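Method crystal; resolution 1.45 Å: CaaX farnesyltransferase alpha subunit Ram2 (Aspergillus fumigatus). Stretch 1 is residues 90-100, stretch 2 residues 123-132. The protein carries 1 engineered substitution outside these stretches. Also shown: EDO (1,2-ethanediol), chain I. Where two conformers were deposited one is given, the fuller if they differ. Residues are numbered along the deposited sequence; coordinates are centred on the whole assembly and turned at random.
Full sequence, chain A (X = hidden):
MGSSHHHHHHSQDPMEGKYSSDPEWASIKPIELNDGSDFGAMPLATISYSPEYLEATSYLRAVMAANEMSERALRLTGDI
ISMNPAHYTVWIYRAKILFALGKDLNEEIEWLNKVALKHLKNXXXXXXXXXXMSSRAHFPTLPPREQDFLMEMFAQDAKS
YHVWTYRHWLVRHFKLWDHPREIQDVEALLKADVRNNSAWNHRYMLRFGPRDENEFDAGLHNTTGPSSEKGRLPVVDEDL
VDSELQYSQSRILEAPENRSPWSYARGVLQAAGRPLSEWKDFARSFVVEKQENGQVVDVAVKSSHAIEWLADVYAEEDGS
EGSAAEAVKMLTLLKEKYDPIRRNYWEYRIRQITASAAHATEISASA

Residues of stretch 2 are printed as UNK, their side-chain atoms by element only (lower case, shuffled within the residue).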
# COMPACT_ATOMS: atom_id res chain seq x y z
N VAL A 90 17.38 0.50 15.98
CA VAL A 90 17.64 0.95 17.37
C VAL A 90 16.39 0.77 18.23
O VAL A 90 16.50 0.49 19.43
CB VAL A 90 18.13 2.40 17.38
CG1 VAL A 90 17.04 3.40 17.13
CG2 VAL A 90 18.76 2.73 18.76
N TRP A 91 15.18 0.87 17.66
CA TRP A 91 13.98 0.64 18.47
C TRP A 91 13.87 -0.83 18.90
O TRP A 91 13.47 -1.13 20.03
CB TRP A 91 12.73 0.96 17.61
CG TRP A 91 12.46 2.39 17.43
CD1 TRP A 91 12.80 3.22 16.35
CD2 TRP A 91 11.81 3.23 18.38
NE1 TRP A 91 12.36 4.51 16.59
CE2 TRP A 91 11.76 4.54 17.83
CE3 TRP A 91 11.29 3.01 19.65
CZ2 TRP A 91 11.13 5.58 18.49
CZ3 TRP A 91 10.67 4.07 20.31
CH2 TRP A 91 10.58 5.34 19.73
N ILE A 92 14.16 -1.74 17.98
CA ILE A 92 14.08 -3.14 18.36
C ILE A 92 15.11 -3.49 19.44
O ILE A 92 14.79 -4.20 20.41
CB ILE A 92 14.31 -4.03 17.11
CG1 ILE A 92 13.11 -3.79 16.16
CG2 ILE A 92 14.46 -5.52 17.48
CD1 ILE A 92 13.41 -4.14 14.84
N TYR A 93 16.33 -2.94 19.32
CA TYR A 93 17.35 -3.17 20.34
C TYR A 93 16.91 -2.51 21.68
O TYR A 93 17.05 -3.12 22.74
CB TYR A 93 18.66 -2.60 19.83
CG TYR A 93 19.81 -2.75 20.78
CD1 TYR A 93 20.14 -3.94 21.30
CD2 TYR A 93 20.56 -1.61 21.12
CE1 TYR A 93 21.27 -4.05 22.22
CE2 TYR A 93 21.64 -1.68 21.97
CZ TYR A 93 22.00 -2.90 22.52
OH TYR A 93 23.09 -2.89 23.39
N ARG A 94 16.33 -1.32 21.64
CA ARG A 94 15.81 -0.68 22.85
C ARG A 94 14.82 -1.58 23.56
O ARG A 94 14.90 -1.74 24.77
CB ARG A 94 15.18 0.70 22.51
CG ARG A 94 14.61 1.39 23.71
CD ARG A 94 14.08 2.80 23.35
NE ARG A 94 13.61 3.48 24.56
CZ ARG A 94 14.36 4.29 25.29
NH1 ARG A 94 15.63 4.49 24.94
NH2 ARG A 94 13.83 4.87 26.37
N ALA A 95 13.86 -2.17 22.81
CA ALA A 95 12.90 -2.99 23.49
C ALA A 95 13.56 -4.21 24.15
O ALA A 95 13.16 -4.61 25.25
CB ALA A 95 11.80 -3.47 22.50
N LYS A 96 14.54 -4.80 23.47
CA LYS A 96 15.28 -5.93 24.10
C LYS A 96 15.88 -5.50 25.43
O LYS A 96 15.74 -6.23 26.42
CB LYS A 96 16.41 -6.38 23.19
CG LYS A 96 15.96 -7.13 21.97
CD LYS A 96 17.25 -7.56 21.21
CE LYS A 96 16.94 -8.41 19.99
NZ LYS A 96 18.26 -8.85 19.42
N ILE A 97 16.50 -4.32 25.47
CA ILE A 97 17.14 -3.86 26.72
C ILE A 97 16.09 -3.62 27.80
O ILE A 97 16.26 -4.04 28.94
CB ILE A 97 17.89 -2.54 26.50
CG1 ILE A 97 19.02 -2.71 25.47
CG2 ILE A 97 18.45 -2.04 27.85
CD1 ILE A 97 19.59 -1.40 24.93
N LEU A 98 14.97 -2.99 27.49
CA LEU A 98 13.95 -2.70 28.48
C LEU A 98 13.47 -3.98 29.13
O LEU A 98 13.33 -4.02 30.34
CB LEU A 98 12.75 -2.02 27.79
CG LEU A 98 13.03 -0.61 27.30
CD1 LEU A 98 11.88 -0.19 26.34
CD2 LEU A 98 13.09 0.35 28.48
N PHE A 99 13.18 -5.01 28.34
CA PHE A 99 12.75 -6.26 28.93
C PHE A 99 13.88 -6.97 29.71
O PHE A 99 13.66 -7.44 30.85
CB PHE A 99 12.14 -7.13 27.86
CG PHE A 99 10.76 -6.70 27.49
CD1 PHE A 99 9.67 -6.95 28.35
CD2 PHE A 99 10.53 -6.04 26.31
CE1 PHE A 99 8.37 -6.53 28.01
CE2 PHE A 99 9.23 -5.65 25.96
CZ PHE A 99 8.17 -5.88 26.81
N ALA A 100 15.10 -6.99 29.14
CA ALA A 100 16.21 -7.69 29.82
C ALA A 100 16.55 -7.07 31.17
O ALA A 100 16.94 -7.78 32.13
CB ALA A 100 17.40 -7.67 28.93
N UNK A 123 6.30 4.06 11.59
CA UNK A 123 5.99 2.67 11.97
C UNK A 123 6.55 2.24 13.32
O UNK A 123 5.89 1.49 14.06
c UNK A 123 6.54 1.72 10.92
c UNK A 123 4.63 0.58 9.67
c UNK A 123 5.10 2.16 7.40
c UNK A 123 5.85 2.37 8.58
c UNK A 123 5.66 1.55 9.69
c UNK A 123 3.87 0.45 8.47
o UNK A 123 3.40 1.11 6.21
c UNK A 123 4.13 1.26 7.39
N UNK A 124 7.74 2.75 13.67
CA UNK A 124 8.49 2.20 14.78
C UNK A 124 7.84 2.63 16.07
O UNK A 124 7.69 1.81 16.97
o UNK A 124 10.27 3.71 11.96
c UNK A 124 10.82 2.14 13.64
n UNK A 124 10.18 1.52 11.41
c UNK A 124 9.92 2.78 14.73
c UNK A 124 10.40 2.52 12.26
N UNK A 125 7.43 3.91 16.17
CA UNK A 125 6.96 4.37 17.48
C UNK A 125 5.69 3.60 17.89
O UNK A 125 5.46 3.27 19.07
c UNK A 125 6.61 5.90 17.34
c UNK A 125 7.68 8.16 16.83
c UNK A 125 5.60 6.41 18.38
c UNK A 125 7.92 6.69 17.36
N UNK A 126 4.85 3.29 16.92
CA UNK A 126 3.58 2.63 17.19
C UNK A 126 3.71 1.13 17.27
O UNK A 126 2.99 0.50 18.05
c UNK A 126 1.62 6.44 17.68
c UNK A 126 0.17 6.57 19.56
c UNK A 126 0.98 7.22 18.67
c UNK A 126 2.82 5.69 15.95
c UNK A 126 2.48 3.12 16.19
c UNK A 126 1.45 5.05 17.60
c UNK A 126 2.24 4.57 16.52
n UNK A 126 2.48 6.82 16.67
c UNK A 126 -0.00 5.16 19.50
c UNK A 126 0.62 4.41 18.54
N UNK A 127 4.66 0.55 16.54
CA UNK A 127 5.02 -0.84 16.76
C UNK A 127 5.63 -1.01 18.18
O UNK A 127 5.25 -1.93 18.92
c UNK A 127 5.97 -1.41 15.70
n UNK A 127 7.20 -4.76 16.56
c UNK A 127 6.30 -2.83 15.99
c UNK A 127 5.91 -4.97 16.32
c UNK A 127 7.46 -3.42 16.37
n UNK A 127 5.35 -3.82 15.97
N UNK A 128 6.52 -0.09 18.59
CA UNK A 128 7.17 -0.19 19.90
C UNK A 128 6.10 -0.12 20.97
O UNK A 128 6.15 -0.85 21.97
n UNK A 128 10.00 -0.06 21.41
c UNK A 128 10.62 0.16 22.57
c UNK A 128 9.06 1.70 22.35
n UNK A 128 10.08 1.22 23.17
c UNK A 128 9.00 0.88 21.27
c UNK A 128 8.15 0.97 20.05
N UNK A 129 5.09 0.73 20.80
CA UNK A 129 4.02 0.84 21.80
C UNK A 129 3.31 -0.51 21.96
O UNK A 129 3.01 -0.95 23.09
n UNK A 129 0.60 5.57 25.12
c UNK A 129 3.01 1.93 21.40
c UNK A 129 1.12 3.40 22.17
c UNK A 129 1.13 5.12 23.96
c UNK A 129 2.12 2.31 22.59
n UNK A 129 0.57 4.07 23.36
n UNK A 129 2.23 5.69 23.45
N UNK A 130 3.04 -1.18 20.85
CA UNK A 130 2.36 -2.48 20.89
C UNK A 130 3.26 -3.56 21.56
O UNK A 130 2.79 -4.37 22.39
c UNK A 130 2.07 -2.91 19.45
c UNK A 130 1.02 -4.65 17.89
o UNK A 130 0.67 -3.76 17.07
n UNK A 130 1.14 -5.92 17.56
c UNK A 130 1.40 -4.29 19.35
N UNK A 131 4.56 -3.50 21.29
CA UNK A 131 5.52 -4.43 21.93
C UNK A 131 5.46 -4.25 23.45
O UNK A 131 5.39 -5.25 24.18
c UNK A 131 8.03 -4.94 22.18
c UNK A 131 6.96 -4.17 21.37
c UNK A 131 6.98 -4.61 19.90
N UNK A 132 5.46 -3.02 23.93
CA UNK A 132 5.44 -2.79 25.35
C UNK A 132 4.11 -3.13 25.97
O UNK A 132 4.04 -3.86 26.98
c UNK A 132 6.97 0.84 25.37
c UNK A 132 5.70 -1.32 25.64
c UNK A 132 8.19 -1.34 25.86
c UNK A 132 7.03 -0.71 25.16
C1 EDO I . 4.51 -8.19 20.32
O1 EDO I . 5.01 -8.64 19.07
C2 EDO I . 3.36 -7.25 20.02
O2 EDO I . 2.43 -7.83 19.11
O HOH W 1 10.19 -2.01 19.23

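Position 123 carries one carbon and then a ring of six carbons bearing one oxygen, out of reach of stretch 1. A phenol of this kind is Tyr123; its hydroxyl is hydrogen-bonded elsewhere in the structure. Position 124 has three carbons, the third carrying one oxygen and one nitrogen, and its CB lies 3.3 Å from Trp91 CD1, over the indole face. This is Gln124. The CB sits 3.6 Å from the centroid of the five-membered ring of Trp91, a CH-pi contact, while the amide leads away from stretch 1, so an aliphatic stem meets the indole and NE2 is hydrogen-bonded elsewhere in the structure.

At position 125 four carbons fork at the first, one arm two carbons long, and they pack against the six-membered part of the Trp91 indole. This is Ile125, its CG1 3.6 Å from Trp91 CZ2, an apolar match for the benzenoid part of the indole. Position 126 holds one carbon followed by fused five- and six-membered rings of eight carbons and one nitrogen: Trp126, buried but out of reach of stretch 1. Position 127 shows one carbon and a five-membered ring of three carbons and two nitrogens. It is His127, partly exposed and making no close contact here.

Position 128 has the same atoms, but its CB points toward stretch 1 and its ring enters a hole formed by Trp91, Arg94, Ala95 and Leu98. This is His128. Trp91 CE3 lies 3.5 Å from His128 CG, over the imidazole face, with the two ring planes at 59°; Ala95 CB approaches the ring edge, 3.8 Å from His128 CE1. A flat ring fits this space, and its nitrogens find polar partners: a water lies 2.9 Å from His128 ND1 and also donates a weak bond to Trp91 O at 3.5 Å, while NE2 is bonded elsewhere.

Position 129 has three carbons, a nitrogen, and a carbon with two more nitrogens: Arg129, out of reach, its guanidinium satisfied elsewhere. Position 130 has three carbons, the third carrying one oxygen and one nitrogen, and touches nothing on stretch 1: Gln130. Its NE2 donates to ethanediol O2 at 2.8 Å.

Position 131 has one carbon carrying two others, and this short fork touches Ala95 and Phe99. It is Val131, its CG1 4.1 Å from Ala95 CB and 4.0 Å from Phe99 CE2, a compact fit beside alanine. Position 132 has four carbons forked at the second, and the fork meets Leu98 and lies near Phe99. This is Leu132: its CB points sideways, but the longer branched chain brings CD2 to 3.9 Å from Leu98 CD1.

The helices run nearly parallel, at 19°, with axes 10.4 Å apart. No direct hydrogen bond joins them: Trp91 covers one end, His128 plugs the middle, and aliphatic groups with Phe99 close the other.

Stretch 2, residues 123-132: YQIWHHRQVL
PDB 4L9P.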